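Jacalin-type lectin domain-containing protein (Musa acuminata, PDB 7KMU) probably binds mannose-containing sugars as a jacalin-related lectin, the recognition expected to underlie its antiviral and mitogenic activities. Local coordinates at residues 5-10 / 112-117; 29-34 / 38-43; 71-76 / 122-127. All blocks are in the same frame, centred on the assembly; numbering follows the deposited sequence. Where two conformers were deposited one is given.

Contact 1 of 3, residues 5-10 / 112-117; sequences IKVGTW and FSIPVA
W10 of strand 5-10 lays its indole against F112 and I114 of strand 112-116. The CB of W10 already points to the facing strand, and CG anti to the carbonyl carbon (chi1 -64°) sets the ring with one face to both partners. CB comes first: it sits over the face of the F112 ring, 3.9 Å from the centroid, in a CH-pi contact. Next, the five-membered ring overlaps F112 in an offset stack, the two planes only 9° apart and the centroids 4.8 Å from each other. F112 returns the first contact, its own CB lying 3.7 Å from the centroid of the W10 five-membered ring, while CD1 of W10 comes within 3.4 Å of that same CB. NE1 donates a hydrogen bond to OG of S113 of the second subunit. Farther out, the six-membered ring carries CD1 of I114 over its face, 3.6 Å from the centroid, on the same face that F112 occupies; CA of G8 lies over the opposite face. The broad indole offers one face long enough for F112 at its five-membered end and I114 CD1 at its six-membered end. V7 CG2 meets I114 CG2 at 4.3 Å. No hydrogen bond links the segments: their axes run nearly antiparallel but 9.4 Å apart, as in two facing sheets. Strand 5-11 is bonded to 132-140 and strand 110-116 to 73-83, whose M76 and V80 also touch W10, while I89 and L92 of strand 86-96 back F112.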
# COMPACT_ATOMS: atom_id res chain seq x y z
N ILE B 5 10.53 7.17 0.47
CA ILE B 5 9.12 6.87 0.29
C ILE B 5 8.81 5.73 1.25
O ILE B 5 9.38 4.64 1.13
CB ILE B 5 8.74 6.53 -1.18
CG1 ILE B 5 8.94 7.77 -2.09
CG2 ILE B 5 7.29 6.01 -1.23
CD1 ILE B 5 8.72 7.56 -3.55
N LYS B 6 7.95 6.00 2.23
CA LYS B 6 7.55 5.02 3.25
C LYS B 6 6.06 4.82 3.21
O LYS B 6 5.32 5.80 3.28
CB LYS B 6 7.96 5.50 4.65
CG LYS B 6 9.47 5.48 4.86
CD LYS B 6 9.87 6.17 6.17
CE LYS B 6 9.56 5.33 7.40
NZ LYS B 6 9.97 6.03 8.67
N VAL B 7 5.62 3.56 3.08
CA VAL B 7 4.20 3.23 3.09
C VAL B 7 3.89 2.33 4.27
O VAL B 7 4.66 1.43 4.58
CB VAL B 7 3.65 2.69 1.74
CG1 VAL B 7 3.79 3.74 0.65
CG2 VAL B 7 4.35 1.39 1.32
N GLY B 8 2.80 2.64 4.94
CA GLY B 8 2.41 1.96 6.16
C GLY B 8 2.26 2.98 7.28
O GLY B 8 2.26 4.19 7.01
N THR B 9 2.10 2.54 8.53
CA THR B 9 2.07 1.12 8.89
C THR B 9 0.68 0.53 8.76
O THR B 9 -0.33 1.25 8.70
CB THR B 9 2.51 0.93 10.37
OG1 THR B 9 1.63 1.67 11.22
CG2 THR B 9 3.96 1.35 10.64
N TRP B 10 0.64 -0.80 8.74
CA TRP B 10 -0.55 -1.61 8.92
C TRP B 10 -0.32 -2.34 10.24
O TRP B 10 0.79 -2.79 10.50
CB TRP B 10 -0.72 -2.64 7.80
CG TRP B 10 -0.94 -2.00 6.47
CD1 TRP B 10 -2.13 -1.60 5.93
CD2 TRP B 10 0.07 -1.61 5.53
NE1 TRP B 10 -1.93 -1.02 4.70
CE2 TRP B 10 -0.58 -1.03 4.42
CE3 TRP B 10 1.48 -1.73 5.51
CZ2 TRP B 10 0.11 -0.54 3.31
CZ3 TRP B 10 2.17 -1.23 4.42
CH2 TRP B 10 1.49 -0.61 3.35
N PHE B 112 -4.22 -6.64 4.23
CA PHE B 112 -3.49 -5.53 3.63
C PHE B 112 -2.61 -6.12 2.53
O PHE B 112 -2.18 -7.28 2.61
CB PHE B 112 -2.66 -4.71 4.63
CG PHE B 112 -1.58 -5.45 5.38
CD1 PHE B 112 -1.86 -6.11 6.57
CD2 PHE B 112 -0.27 -5.47 4.91
CE1 PHE B 112 -0.86 -6.79 7.27
CE2 PHE B 112 0.74 -6.16 5.60
CZ PHE B 112 0.43 -6.81 6.78
N SER B 113 -2.35 -5.32 1.49
CA SER B 113 -1.54 -5.77 0.37
C SER B 113 -0.88 -4.59 -0.30
O SER B 113 -1.52 -3.55 -0.52
CB SER B 113 -2.37 -6.55 -0.63
OG SER B 113 -3.44 -5.77 -1.15
N ILE B 114 0.42 -4.76 -0.61
CA ILE B 114 1.24 -3.74 -1.27
C ILE B 114 1.84 -4.33 -2.53
O ILE B 114 2.99 -4.76 -2.52
CB ILE B 114 2.33 -3.14 -0.34
CG1 ILE B 114 1.74 -2.65 0.97
CG2 ILE B 114 3.13 -2.01 -1.03
CD1 ILE B 114 1.40 -3.78 2.06
N PRO B 115 1.07 -4.37 -3.63
CA PRO B 115 1.64 -4.89 -4.89
C PRO B 115 2.45 -3.80 -5.58
O PRO B 115 1.90 -2.77 -5.97
CB PRO B 115 0.40 -5.29 -5.70
CG PRO B 115 -0.76 -4.60 -5.07
CD PRO B 115 -0.33 -3.94 -3.79
N VAL B 116 3.76 -3.97 -5.69
CA VAL B 116 4.59 -2.94 -6.32
C VAL B 116 4.63 -3.23 -7.83
O VAL B 116 5.32 -4.16 -8.27
CB VAL B 116 6.00 -2.80 -5.69
CG1 VAL B 116 6.74 -1.61 -6.29
CG2 VAL B 116 5.92 -2.66 -4.17
N ALA B 117 3.84 -2.47 -8.61
CA ALA B 117 3.77 -2.62 -10.06
C ALA B 117 5.06 -2.14 -10.72
O ALA B 117 5.48 -2.69 -11.75
CB ALA B 117 2.58 -1.86 -10.62

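Contact 2 of 3, residues 29-34 / 38-43; sequences VKINAG and DAIEIT. With EDO (1,2-ethanediol), chain F.
K30 and E41 both start out extended, each with CG trans to the backbone N (chi1 -179° and -177°). Their direct pairing puts them on one face of the sheet, the matching torsions run the two chains out together, and a bend at chi3 of K30 (83°) brings NZ near the carboxylate. NZ lies 3.7 Å from E41 OE2, a long salt bridge. The other carboxylate oxygen, OE1, accepts a hydrogen bond of 2.8 Å from O1 of a 1,2-ethanediol, probably a crystallisation additive; the diol is also hydrogen-bonded to S28 OG. Long, flexible charged chains suit this partly exposed face. Beneath them the backbones of the same two residues exchange a pair of bonds, K30 N to E41 O and E41 N to K30 O, both 2.8 Å. Across the other face only branched aliphatics meet: CG1 of I40 packs against CG1 of V29 at 4.0 Å and CG1 of I31 at 4.1 Å, where beta-branched residues favour the extended chain. V29 and I31 also pack on F101 of strand 100-104. Toward the turn the regular ladder gives way. N32 O takes two donors from the same face of its plane, D38 N at 2.9 Å and the longer A39 N at 3.3 Å, while the side-chain ND2 of N32 bonds to O of G60. The small A39 lets its CB lie against CB of N32, 4.2 Å away. Two residues set against one make a classic beta bulge, here beside the turn of a beta hairpin whose strands, 25-33 and 37-46, are the central pair of one four-stranded sheet of the jacalin-type beta-prism.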
# COMPACT_ATOMS: atom_id res chain seq x y z
N VAL B 29 16.01 -12.30 4.92
CA VAL B 29 14.93 -12.00 5.86
C VAL B 29 14.59 -13.29 6.59
O VAL B 29 14.45 -14.33 5.95
CB VAL B 29 13.66 -11.40 5.16
CG1 VAL B 29 12.48 -11.28 6.14
CG2 VAL B 29 13.96 -10.03 4.54
N LYS B 30 14.39 -13.21 7.92
CA LYS B 30 13.93 -14.33 8.71
C LYS B 30 12.66 -13.90 9.42
O LYS B 30 12.64 -12.86 10.07
CB LYS B 30 15.00 -14.76 9.73
CG LYS B 30 14.58 -15.97 10.59
CD LYS B 30 15.69 -16.36 11.59
CE LYS B 30 15.68 -15.53 12.85
NZ LYS B 30 16.76 -15.95 13.78
N ILE B 31 11.58 -14.69 9.27
CA ILE B 31 10.33 -14.41 9.96
C ILE B 31 10.08 -15.53 10.94
O ILE B 31 10.19 -16.69 10.56
CB ILE B 31 9.13 -14.26 8.96
CG1 ILE B 31 9.28 -12.96 8.13
CG2 ILE B 31 7.76 -14.33 9.67
CD1 ILE B 31 8.28 -12.81 6.91
N ASN B 32 9.75 -15.19 12.19
CA ASN B 32 9.35 -16.17 13.20
C ASN B 32 7.86 -16.05 13.37
O ASN B 32 7.33 -14.94 13.55
CB ASN B 32 10.04 -15.95 14.54
CG ASN B 32 11.44 -16.50 14.56
OD1 ASN B 32 12.34 -15.99 13.89
ND2 ASN B 32 11.65 -17.57 15.32
N ALA B 33 7.16 -17.19 13.28
CA ALA B 33 5.70 -17.17 13.36
C ALA B 33 5.16 -18.46 13.93
O ALA B 33 5.78 -19.51 13.77
CB ALA B 33 5.13 -16.97 11.96
N GLY B 34 4.00 -18.35 14.54
CA GLY B 34 3.22 -19.48 15.06
C GLY B 34 1.78 -19.16 14.73
O GLY B 34 1.42 -19.09 13.55
N ASP B 38 5.67 -13.30 15.27
CA ASP B 38 6.44 -13.00 16.47
C ASP B 38 7.58 -12.03 16.20
O ASP B 38 7.85 -11.16 17.03
CB ASP B 38 7.05 -14.29 17.02
CG ASP B 38 5.99 -15.23 17.55
OD1 ASP B 38 5.47 -16.04 16.76
OD2 ASP B 38 5.67 -15.13 18.75
N ALA B 39 8.27 -12.21 15.06
CA ALA B 39 9.44 -11.41 14.78
C ALA B 39 9.82 -11.37 13.32
O ALA B 39 9.47 -12.27 12.54
CB ALA B 39 10.63 -11.96 15.59
N ILE B 40 10.57 -10.34 12.96
CA ILE B 40 11.16 -10.20 11.63
C ILE B 40 12.59 -9.76 11.84
O ILE B 40 12.86 -8.86 12.65
CB ILE B 40 10.34 -9.29 10.66
CG1 ILE B 40 10.91 -9.35 9.22
CG2 ILE B 40 10.20 -7.83 11.17
CD1 ILE B 40 9.98 -8.78 8.09
N GLU B 41 13.51 -10.43 11.17
CA GLU B 41 14.93 -10.11 11.25
C GLU B 41 15.42 -9.89 9.83
O GLU B 41 15.13 -10.69 8.94
CB GLU B 41 15.67 -11.26 11.94
CG GLU B 41 17.15 -10.99 12.13
CD GLU B 41 17.88 -12.18 12.69
OE1 GLU B 41 18.47 -12.94 11.90
OE2 GLU B 41 17.84 -12.38 13.93
N ILE B 42 16.13 -8.78 9.58
CA ILE B 42 16.61 -8.46 8.24
C ILE B 42 18.11 -8.27 8.25
O ILE B 42 18.63 -7.58 9.12
CB ILE B 42 15.92 -7.18 7.64
CG1 ILE B 42 14.38 -7.21 7.77
CG2 ILE B 42 16.33 -6.94 6.19
CD1 ILE B 42 13.84 -6.39 8.95
N THR B 43 18.79 -8.90 7.29
CA THR B 43 20.21 -8.68 7.06
C THR B 43 20.26 -7.86 5.78
O THR B 43 19.70 -8.25 4.74
CB THR B 43 20.99 -9.99 6.96
OG1 THR B 43 20.95 -10.63 8.23
CG2 THR B 43 22.47 -9.76 6.58
C1 EDO F . 18.03 -12.41 8.30
O1 EDO F . 18.91 -11.99 9.29
C2 EDO F . 18.16 -13.94 8.16
O2 EDO F . 19.44 -14.29 7.62

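Contact 3 of 3, residues 71-76 / 122-127; sequences EYIMSM and AGFFGR
The ring of F124 is approached at its edge by both I73 and M76, each close to the ring plane, so the 71-76 segment uses neither of its faces. I73 comes from the direction opposite to F124 and brings CD1 to within 4.1 Å of CZ, the far corner of the ring. M76 crosses the ring's line instead: SD stands 4.2 Å from CE2 and 5.5 Å from the ring centroid, 88° off the normal, which makes this a Met-aromatic contact of the edge-on kind. Sulfur at the edge faces the ring's slightly positive hydrogens, a placement that probably favours the pair electrostatically. Extended chi1 and chi2 of M76, both 175°, carry SD out to the ring edge. The CA atoms of M76 and F124 are 10.7 Å apart, and the long, pliant methionine and the rigid F124 ring together span that distance; the shorter isoleucine reaches the ring with its CD1 branch. No hydrogen bond joins these two segments, and all three touching residues are buried. Around them, F124 also packs on V137 of strand 132-140, W18 of strand 16-19 and L94 of strand 86-96, and M76 on V137, L92 and L94. The contact thus lies between two sheets of the prism, strand 73-83 with 86-96 on one side and strand 118-128 with 132-140 on the other.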
# COMPACT_ATOMS: atom_id res chain seq x y z
N GLU B 71 17.52 -10.55 -7.40
CA GLU B 71 16.21 -10.82 -6.80
C GLU B 71 15.84 -9.66 -5.89
O GLU B 71 16.64 -9.24 -5.06
CB GLU B 71 16.22 -12.14 -6.02
CG GLU B 71 14.84 -12.61 -5.59
CD GLU B 71 14.85 -13.91 -4.81
OE1 GLU B 71 15.93 -14.30 -4.31
OE2 GLU B 71 13.78 -14.53 -4.69
N TYR B 72 14.61 -9.15 -6.04
CA TYR B 72 14.14 -8.03 -5.21
C TYR B 72 12.71 -8.27 -4.73
O TYR B 72 11.97 -8.99 -5.39
CB TYR B 72 14.24 -6.70 -6.00
CG TYR B 72 13.44 -6.66 -7.27
CD1 TYR B 72 13.98 -7.10 -8.48
CD2 TYR B 72 12.13 -6.19 -7.28
CE1 TYR B 72 13.23 -7.08 -9.66
CE2 TYR B 72 11.38 -6.16 -8.45
CZ TYR B 72 11.94 -6.60 -9.64
OH TYR B 72 11.21 -6.56 -10.81
N ILE B 73 12.31 -7.61 -3.63
CA ILE B 73 10.94 -7.74 -3.11
C ILE B 73 9.97 -6.89 -3.94
O ILE B 73 10.18 -5.67 -4.08
CB ILE B 73 10.86 -7.40 -1.60
CG1 ILE B 73 11.85 -8.26 -0.78
CG2 ILE B 73 9.42 -7.57 -1.08
CD1 ILE B 73 12.05 -7.80 0.68
N MET B 74 8.90 -7.50 -4.46
CA MET B 74 7.95 -6.72 -5.23
C MET B 74 6.54 -6.69 -4.60
O MET B 74 5.67 -6.00 -5.13
CB MET B 74 7.92 -7.08 -6.73
CG MET B 74 7.56 -8.50 -7.07
SD MET B 74 7.95 -8.82 -8.84
CE MET B 74 6.73 -7.73 -9.67
N SER B 75 6.32 -7.36 -3.47
CA SER B 75 5.02 -7.33 -2.80
C SER B 75 5.13 -7.76 -1.37
O SER B 75 6.00 -8.56 -1.01
CB SER B 75 4.00 -8.20 -3.54
OG SER B 75 2.77 -8.28 -2.83
N MET B 76 4.23 -7.23 -0.54
CA MET B 76 4.04 -7.64 0.84
C MET B 76 2.54 -7.72 1.08
O MET B 76 1.79 -6.85 0.62
CB MET B 76 4.70 -6.68 1.83
CG MET B 76 4.40 -7.04 3.30
SD MET B 76 5.25 -6.03 4.52
CE MET B 76 4.27 -4.49 4.44
N ALA B 122 12.48 -1.81 -0.30
CA ALA B 122 13.89 -1.67 0.03
C ALA B 122 14.21 -1.58 1.51
O ALA B 122 15.34 -1.30 1.89
CB ALA B 122 14.45 -0.44 -0.67
N GLY B 123 13.23 -1.84 2.35
CA GLY B 123 13.43 -1.75 3.79
C GLY B 123 12.12 -1.80 4.52
O GLY B 123 11.05 -1.81 3.90
N PHE B 124 12.20 -1.82 5.85
CA PHE B 124 11.02 -1.98 6.70
C PHE B 124 11.05 -1.05 7.90
O PHE B 124 12.12 -0.62 8.34
CB PHE B 124 10.99 -3.44 7.25
CG PHE B 124 10.82 -4.49 6.18
CD1 PHE B 124 11.93 -5.05 5.55
CD2 PHE B 124 9.55 -4.91 5.79
CE1 PHE B 124 11.77 -5.99 4.52
CE2 PHE B 124 9.40 -5.87 4.78
CZ PHE B 124 10.51 -6.40 4.16
N PHE B 125 9.87 -0.79 8.45
CA PHE B 125 9.71 -0.07 9.70
C PHE B 125 8.43 -0.59 10.34
O PHE B 125 7.67 -1.31 9.69
CB PHE B 125 9.68 1.46 9.49
CG PHE B 125 8.51 1.97 8.69
CD1 PHE B 125 8.50 1.87 7.30
CD2 PHE B 125 7.44 2.59 9.32
CE1 PHE B 125 7.42 2.36 6.56
CE2 PHE B 125 6.36 3.07 8.57
CZ PHE B 125 6.35 2.95 7.19
N GLY B 126 8.18 -0.24 11.59
CA GLY B 126 6.94 -0.69 12.23
C GLY B 126 6.95 -0.50 13.72
O GLY B 126 7.63 0.40 14.23
N ARG B 127 6.19 -1.35 14.42
CA ARG B 127 6.10 -1.36 15.88
C ARG B 127 6.27 -2.80 16.34
O ARG B 127 5.86 -3.72 15.62
CB ARG B 127 4.75 -0.81 16.34
CG ARG B 127 4.49 0.65 15.92
CD ARG B 127 3.23 1.21 16.55
NE ARG B 127 3.41 1.47 17.98
CZ ARG B 127 3.72 2.66 18.50
NH1 ARG B 127 3.90 3.71 17.71
NH2 ARG B 127 3.84 2.81 19.81

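How the contacts relate
Contacts 1 and 3 are wholly buried and hydrophobic, joining side chains from two different sheets, whereas contact 2 lies within a third sheet, between neighbouring hairpin strands, and keeps one face partly exposed. Its chemistry is accordingly dominated by backbone hydrogen bonds and charged ends, with aliphatics only beneath. Contacts 1 and 3 pack the same two sheets, their centres 8 Å apart, and are joined to each other because strands 110-116 and 73-83 are neighbours in one sheet, probably bonded I114 N to M76 O and V116 N to M74 O. Contact 2 stands across the chain's centre from contact 1, about 18 Å away between centres, but reaches contact 3 where I42 packs on F124, bringing the three sheets together.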